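Local coordinates for protein pectate lyase (Bacillus subtilis, PDB 5AMV) that cleaves polygalacturonate by calcium-dependent elimination, releasing oligosaccharides with unsaturated galacturonosyl groups at their non-reducing ends, at residues G15-G20 with P373-S378; P81-D86 with R217-H222. All blocks are in the same frame, centred on the assembly; numbering follows the deposited sequence. Where two conformers were deposited one is given.

The two contacts lie on opposite sides of the chain's centre, centres about 43 Å apart, and interaction 2 falls within the long stretch of sequence that interaction 1 closes. They share no helix or strand. Interaction 1 (15-20 with 373-378) is a surface contact between two outer loops, one near each end of the chain, van der Waals in kind: one leucine methyl on a peptide link and a tyrosine. Interaction 2 (81-86 with 217-222) is buried, between the start of helix 85-92 with the loop before it and the loop after strand 217-218. Van der Waals contact joins the surface loops, whereas in the buried site two waters also bond to both tyrosine hydroxyls.

Interaction 1 (G15-G20 with P373-S378); sequences GAYSTG and PSLHGS
The CD1 methyl of L375 reaches the backbone where A16 passes into Y17. It lies 3.6 Å from Y17 N and 4.0 Å from A16 C, so the methyl rests on the peptide link itself. The same methyl is 4.0 Å from Y17 CB and meets the tyrosine ring at its edge, near the ring plane, with CD1 of L375 4.1 Å from CD1 of Y17. The two side chains cross at about a right angle. The outstretched branch of L375 (chi2 179°) carries CD1 forward to this spot, and the CB of A16 also points toward the leucine.

Y17 opens a type II' beta turn to G20, closed by G20 N to Y17 O at 2.8 Å. The carbonyl of Y17 also accepts from H193 NE2, and its ring stacks with that of Y234. H376 ND1 donates to G377 O at 2.6 Å, almost straight at 177°, while the H376 side chain rests on Y291 of strand 287-296 of the parallel beta-helix of polysaccharide lyase family 1, outside which these chain-end loops meet. Polar bonds shape each loop separately; a single methyl joins them by light, undirected van der Waals contact.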
loop_
_atom_site.group_PDB
_atom_site.type_symbol
_atom_site.label_atom_id
_atom_site.label_comp_id
_atom_site.label_asym_id
_atom_site.label_seq_id
_atom_site.Cartn_x
_atom_site.Cartn_y
_atom_site.Cartn_z
ATOM N N GLY A 15 -12.018 -8.864 -5.917
ATOM C CA GLY A 15 -11.069 -9.916 -6.351
ATOM C C GLY A 15 -11.753 -11.190 -6.836
ATOM O O GLY A 15 -11.145 -11.964 -7.592
ATOM N N ALA A 16 -12.999 -11.426 -6.400
ATOM C CA ALA A 16 -13.721 -12.646 -6.797
ATOM C C ALA A 16 -14.453 -12.513 -8.148
ATOM O O ALA A 16 -15.060 -13.492 -8.617
ATOM C CB ALA A 16 -14.712 -13.032 -5.709
ATOM N N TYR A 17 -14.377 -11.338 -8.777
ATOM C CA TYR A 17 -15.033 -11.128 -10.076
ATOM C C TYR A 17 -14.482 -12.052 -11.170
ATOM O O TYR A 17 -13.304 -12.424 -11.154
ATOM C CB TYR A 17 -14.916 -9.656 -10.517
ATOM C CG TYR A 17 -15.801 -9.351 -11.714
ATOM C CD1 TYR A 17 -17.168 -9.115 -11.545
ATOM C CD2 TYR A 17 -15.258 -9.313 -13.000
ATOM C CE1 TYR A 17 -17.986 -8.844 -12.653
ATOM C CE2 TYR A 17 -16.050 -9.035 -14.112
ATOM C CZ TYR A 17 -17.409 -8.817 -13.924
ATOM O OH TYR A 17 -18.175 -8.538 -15.044
ATOM N N SER A 18 -15.343 -12.424 -12.117
ATOM C CA SER A 18 -14.975 -13.297 -13.256
ATOM C C SER A 18 -14.219 -14.565 -12.848
ATOM O O SER A 18 -14.779 -15.401 -12.157
ATOM C CB SER A 18 -14.298 -12.526 -14.407
ATOM O OG SER A 18 -13.042 -11.945 -14.050
ATOM N N THR A 19 -12.966 -14.708 -13.289
ATOM C CA THR A 19 -12.169 -15.921 -13.039
ATOM C C THR A 19 -11.713 -15.992 -11.587
ATOM O O THR A 19 -11.154 -17.009 -11.164
ATOM C CB THR A 19 -10.940 -15.992 -13.984
ATOM O OG1 THR A 19 -10.230 -14.750 -13.961
ATOM C CG2 THR A 19 -11.387 -16.229 -15.427
ATOM N N GLY A 20 -11.940 -14.906 -10.838
ATOM C CA GLY A 20 -11.648 -14.854 -9.402
ATOM C C GLY A 20 -10.173 -14.992 -9.043
ATOM O O GLY A 20 -9.286 -14.881 -9.909
ATOM N N PRO A 373 -22.220 -1.892 -4.626
ATOM C CA PRO A 373 -21.474 -3.155 -4.642
ATOM C C PRO A 373 -22.406 -4.347 -4.616
ATOM O O PRO A 373 -23.388 -4.329 -3.872
ATOM C CB PRO A 373 -20.693 -3.139 -3.330
ATOM C CG PRO A 373 -20.778 -1.766 -2.779
ATOM C CD PRO A 373 -21.749 -0.953 -3.588
ATOM N N SER A 374 -22.098 -5.388 -5.383
ATOM C CA SER A 374 -22.846 -6.642 -5.231
ATOM C C SER A 374 -21.993 -7.816 -4.702
ATOM O O SER A 374 -22.513 -8.680 -3.954
ATOM C CB SER A 374 -23.545 -7.014 -6.540
ATOM O OG SER A 374 -22.641 -6.890 -7.631
ATOM N N LEU A 375 -20.707 -7.843 -5.058
ATOM C CA LEU A 375 -19.810 -8.914 -4.611
ATOM C C LEU A 375 -19.201 -8.626 -3.253
ATOM O O LEU A 375 -18.190 -7.927 -3.165
ATOM C CB LEU A 375 -18.635 -9.080 -5.586
ATOM C CG LEU A 375 -18.811 -10.016 -6.749
ATOM C CD1 LEU A 375 -17.556 -10.011 -7.572
ATOM C CD2 LEU A 375 -19.164 -11.422 -6.208
ATOM N N HIS A 376 -19.794 -9.133 -2.193
ATOM C CA HIS A 376 -19.220 -8.954 -0.870
ATOM C C HIS A 376 -19.725 -10.014 0.074
ATOM O O HIS A 376 -20.807 -10.575 -0.134
ATOM C CB HIS A 376 -19.540 -7.548 -0.301
ATOM C CG HIS A 376 -21.006 -7.303 -0.101
ATOM N ND1 HIS A 376 -21.699 -7.800 0.984
ATOM C CD2 HIS A 376 -21.908 -6.633 -0.853
ATOM C CE1 HIS A 376 -22.968 -7.447 0.892
ATOM N NE2 HIS A 376 -23.120 -6.727 -0.207
ATOM N N GLY A 377 -18.964 -10.242 1.141
ATOM C CA GLY A 377 -19.377 -11.141 2.204
ATOM C C GLY A 377 -20.257 -10.401 3.197
ATOM O O GLY A 377 -20.722 -9.267 2.931
ATOM N N SER A 378 -20.461 -11.017 4.350
ATOM C CA SER A 378 -21.315 -10.437 5.389
ATOM C C SER A 378 -20.753 -9.131 5.941
ATOM O O SER A 378 -19.571 -9.039 6.267
ATOM C CB SER A 378 -21.504 -11.443 6.518
ATOM O OG SER A 378 -22.338 -12.491 6.077
#

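Interaction 2 (P81-D86 with R217-H222); sequences PEYDLD and RKYQHH
The side chains of Y83 and Y219 come from opposite directions, and two waters bridge their hydroxyls, OH of Y83 and OH of Y219 being 3.9 Å apart. Both waters lie 2.7 to 2.8 Å from Y83 OH and Y219 OH; water 2 sits in the plane of the Y83 ring, at its edge. Each phenol therefore has two water partners although both tyrosines are buried.

L85 also meets Y219 from the opposite direction, its CD1 3.7 Å from Y219 OH and 4.1 Å from CZ of Y219, oblique to that ring. CG anti to the backbone N (chi1 172°) sends the Y83 ring into the gap between main chains whose nearest CA atoms, of L85 and Y219, stand 11.4 Å apart. In L85, chi2 56° leaves CD2 extended and turns CD1 aside, so that both methyls lie by Y219 OH.

Y219 centres an inverse gamma turn just after strand 217-218, whose R217 belongs to the glycan pocket, and its side chain touches P167. L85 begins helix 85-92, N-capped by D84, while Y83 packs against A109 and R110 of helix 105-121. The contact thus joins these helices to that loop of the family 1 parallel beta-helix.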
loop_
_atom_site.group_PDB
_atom_site.type_symbol
_atom_site.label_atom_id
_atom_site.label_comp_id
_atom_site.label_asym_id
_atom_site.label_seq_id
_atom_site.Cartn_x
_atom_site.Cartn_y
_atom_site.Cartn_z
ATOM N N PRO A 81 29.177 6.481 -7.370
ATOM C CA PRO A 81 30.396 7.214 -6.980
ATOM C C PRO A 81 30.309 8.738 -7.073
ATOM O O PRO A 81 31.029 9.459 -6.338
ATOM C CB PRO A 81 31.448 6.698 -7.989
ATOM C CG PRO A 81 30.988 5.310 -8.260
ATOM C CD PRO A 81 29.463 5.326 -8.245
ATOM N N GLU A 82 29.488 9.238 -8.007
ATOM C CA GLU A 82 29.390 10.680 -8.203
ATOM C C GLU A 82 28.306 11.368 -7.373
ATOM O O GLU A 82 28.232 12.584 -7.347
ATOM C CB GLU A 82 29.132 10.995 -9.664
ATOM C CG GLU A 82 30.351 10.713 -10.577
ATOM C CD GLU A 82 29.978 10.849 -12.044
ATOM O OE1 GLU A 82 29.644 11.980 -12.525
ATOM O OE2 GLU A 82 29.971 9.813 -12.718
ATOM N N TYR A 83 27.448 10.593 -6.731
ATOM C CA TYR A 83 26.358 11.216 -5.983
ATOM C C TYR A 83 26.810 11.649 -4.595
ATOM O O TYR A 83 27.545 10.919 -3.925
ATOM C CB TYR A 83 25.212 10.229 -5.852
ATOM C CG TYR A 83 24.100 10.714 -4.931
ATOM C CD1 TYR A 83 23.147 11.650 -5.373
ATOM C CD2 TYR A 83 24.002 10.210 -3.648
ATOM C CE1 TYR A 83 22.117 12.061 -4.509
ATOM C CE2 TYR A 83 22.978 10.580 -2.790
ATOM C CZ TYR A 83 22.044 11.503 -3.226
ATOM O OH TYR A 83 21.017 11.868 -2.365
ATOM N N ASP A 84 26.385 12.858 -4.195
ATOM C CA ASP A 84 26.619 13.347 -2.848
ATOM C C ASP A 84 25.444 14.223 -2.480
ATOM O O ASP A 84 25.073 15.162 -3.217
ATOM C CB ASP A 84 27.907 14.147 -2.787
ATOM C CG ASP A 84 28.182 14.709 -1.398
ATOM O OD1 ASP A 84 28.663 13.936 -0.544
ATOM O OD2 ASP A 84 27.934 15.920 -1.194
ATOM N N LEU A 85 24.799 13.864 -1.371
ATOM C CA LEU A 85 23.571 14.580 -0.949
ATOM C C LEU A 85 23.822 16.097 -0.830
ATOM O O LEU A 85 23.023 16.896 -1.312
ATOM C CB LEU A 85 22.974 14.007 0.342
ATOM C CG LEU A 85 21.723 14.696 0.892
ATOM C CD1 LEU A 85 20.549 14.750 -0.153
ATOM C CD2 LEU A 85 21.271 14.076 2.240
ATOM N N ASP A 86 24.922 16.503 -0.198
ATOM C CA ASP A 86 25.207 17.931 -0.088
ATOM C C ASP A 86 25.325 18.595 -1.458
ATOM O O ASP A 86 24.743 19.659 -1.659
ATOM C CB ASP A 86 26.425 18.189 0.825
ATOM C CG ASP A 86 26.070 18.041 2.319
ATOM O OD1 ASP A 86 25.022 18.588 2.742
ATOM O OD2 ASP A 86 26.801 17.355 3.072
ATOM N N ARG A 217 11.032 20.701 3.555
ATOM C CA ARG A 217 10.158 19.558 3.278
ATOM C C ARG A 217 10.776 18.265 3.825
ATOM O O ARG A 217 11.977 18.026 3.681
ATOM C CB ARG A 217 9.860 19.409 1.768
ATOM C CG ARG A 217 9.190 20.619 1.040
ATOM C CD ARG A 217 7.740 20.935 1.525
ATOM N NE ARG A 217 6.737 19.910 1.204
ATOM C CZ ARG A 217 5.520 19.865 1.753
ATOM N NH1 ARG A 217 5.158 20.775 2.650
ATOM N NH2 ARG A 217 4.655 18.915 1.423
ATOM N N LYS A 218 9.931 17.436 4.459
ATOM C CA LYS A 218 10.323 16.125 5.013
ATOM C C LYS A 218 11.132 15.370 3.979
ATOM O O LYS A 218 10.651 15.208 2.865
ATOM C CB LYS A 218 9.067 15.283 5.345
ATOM C CG LYS A 218 9.349 13.975 6.129
ATOM C CD LYS A 218 8.221 12.913 5.967
ATOM C CE LYS A 218 7.191 12.847 7.121
ATOM N NZ LYS A 218 6.214 11.627 7.066
ATOM N N TYR A 219 12.299 14.884 4.364
ATOM C CA TYR A 219 13.109 14.035 3.485
ATOM C C TYR A 219 12.541 12.606 3.595
ATOM O O TYR A 219 13.009 11.793 4.398
ATOM C CB TYR A 219 14.537 14.144 3.906
ATOM C CG TYR A 219 15.550 13.492 2.975
ATOM C CD1 TYR A 219 15.611 13.855 1.626
ATOM C CD2 TYR A 219 16.513 12.621 3.494
ATOM C CE1 TYR A 219 16.584 13.287 0.776
ATOM C CE2 TYR A 219 17.479 12.051 2.682
ATOM C CZ TYR A 219 17.510 12.374 1.332
ATOM O OH TYR A 219 18.496 11.795 0.571
ATOM N N GLN A 220 11.555 12.345 2.740
ATOM C CA GLN A 220 10.717 11.154 2.855
ATOM C C GLN A 220 11.361 9.908 2.244
ATOM O O GLN A 220 11.605 9.867 1.050
ATOM C CB GLN A 220 9.350 11.416 2.236
ATOM C CG GLN A 220 8.400 10.229 2.309
ATOM C CD GLN A 220 8.096 9.773 3.749
ATOM O OE1 GLN A 220 8.635 8.795 4.251
ATOM N NE2 GLN A 220 7.227 10.515 4.409
ATOM N N HIS A 221 11.596 8.894 3.086
ATOM C CA HIS A 221 12.212 7.627 2.646
ATOM C C HIS A 221 11.206 6.542 2.301
ATOM O O HIS A 221 11.590 5.493 1.758
ATOM C CB HIS A 221 13.137 7.083 3.739
ATOM C CG HIS A 221 14.301 7.970 4.024
ATOM N ND1 HIS A 221 15.399 8.024 3.194
ATOM C CD2 HIS A 221 14.555 8.833 5.046
ATOM C CE1 HIS A 221 16.274 8.893 3.673
ATOM N NE2 HIS A 221 15.785 9.407 4.798
ATOM N N HIS A 222 9.950 6.728 2.705
ATOM C CA HIS A 222 8.907 5.750 2.355
ATOM C C HIS A 222 7.897 6.304 1.394
ATOM O O HIS A 222 7.695 7.524 1.326
ATOM C CB HIS A 222 8.127 5.383 3.629
ATOM C CG HIS A 222 8.987 4.780 4.682
ATOM N ND1 HIS A 222 9.246 5.410 5.877
ATOM C CD2 HIS A 222 9.680 3.619 4.709
ATOM C CE1 HIS A 222 10.048 4.653 6.606
ATOM N NE2 HIS A 222 10.311 3.555 5.927
HETATM O O HOH W 1 18.218 11.805 -2.143
HETATM O O HOH W 2 20.718 10.238 -0.123
#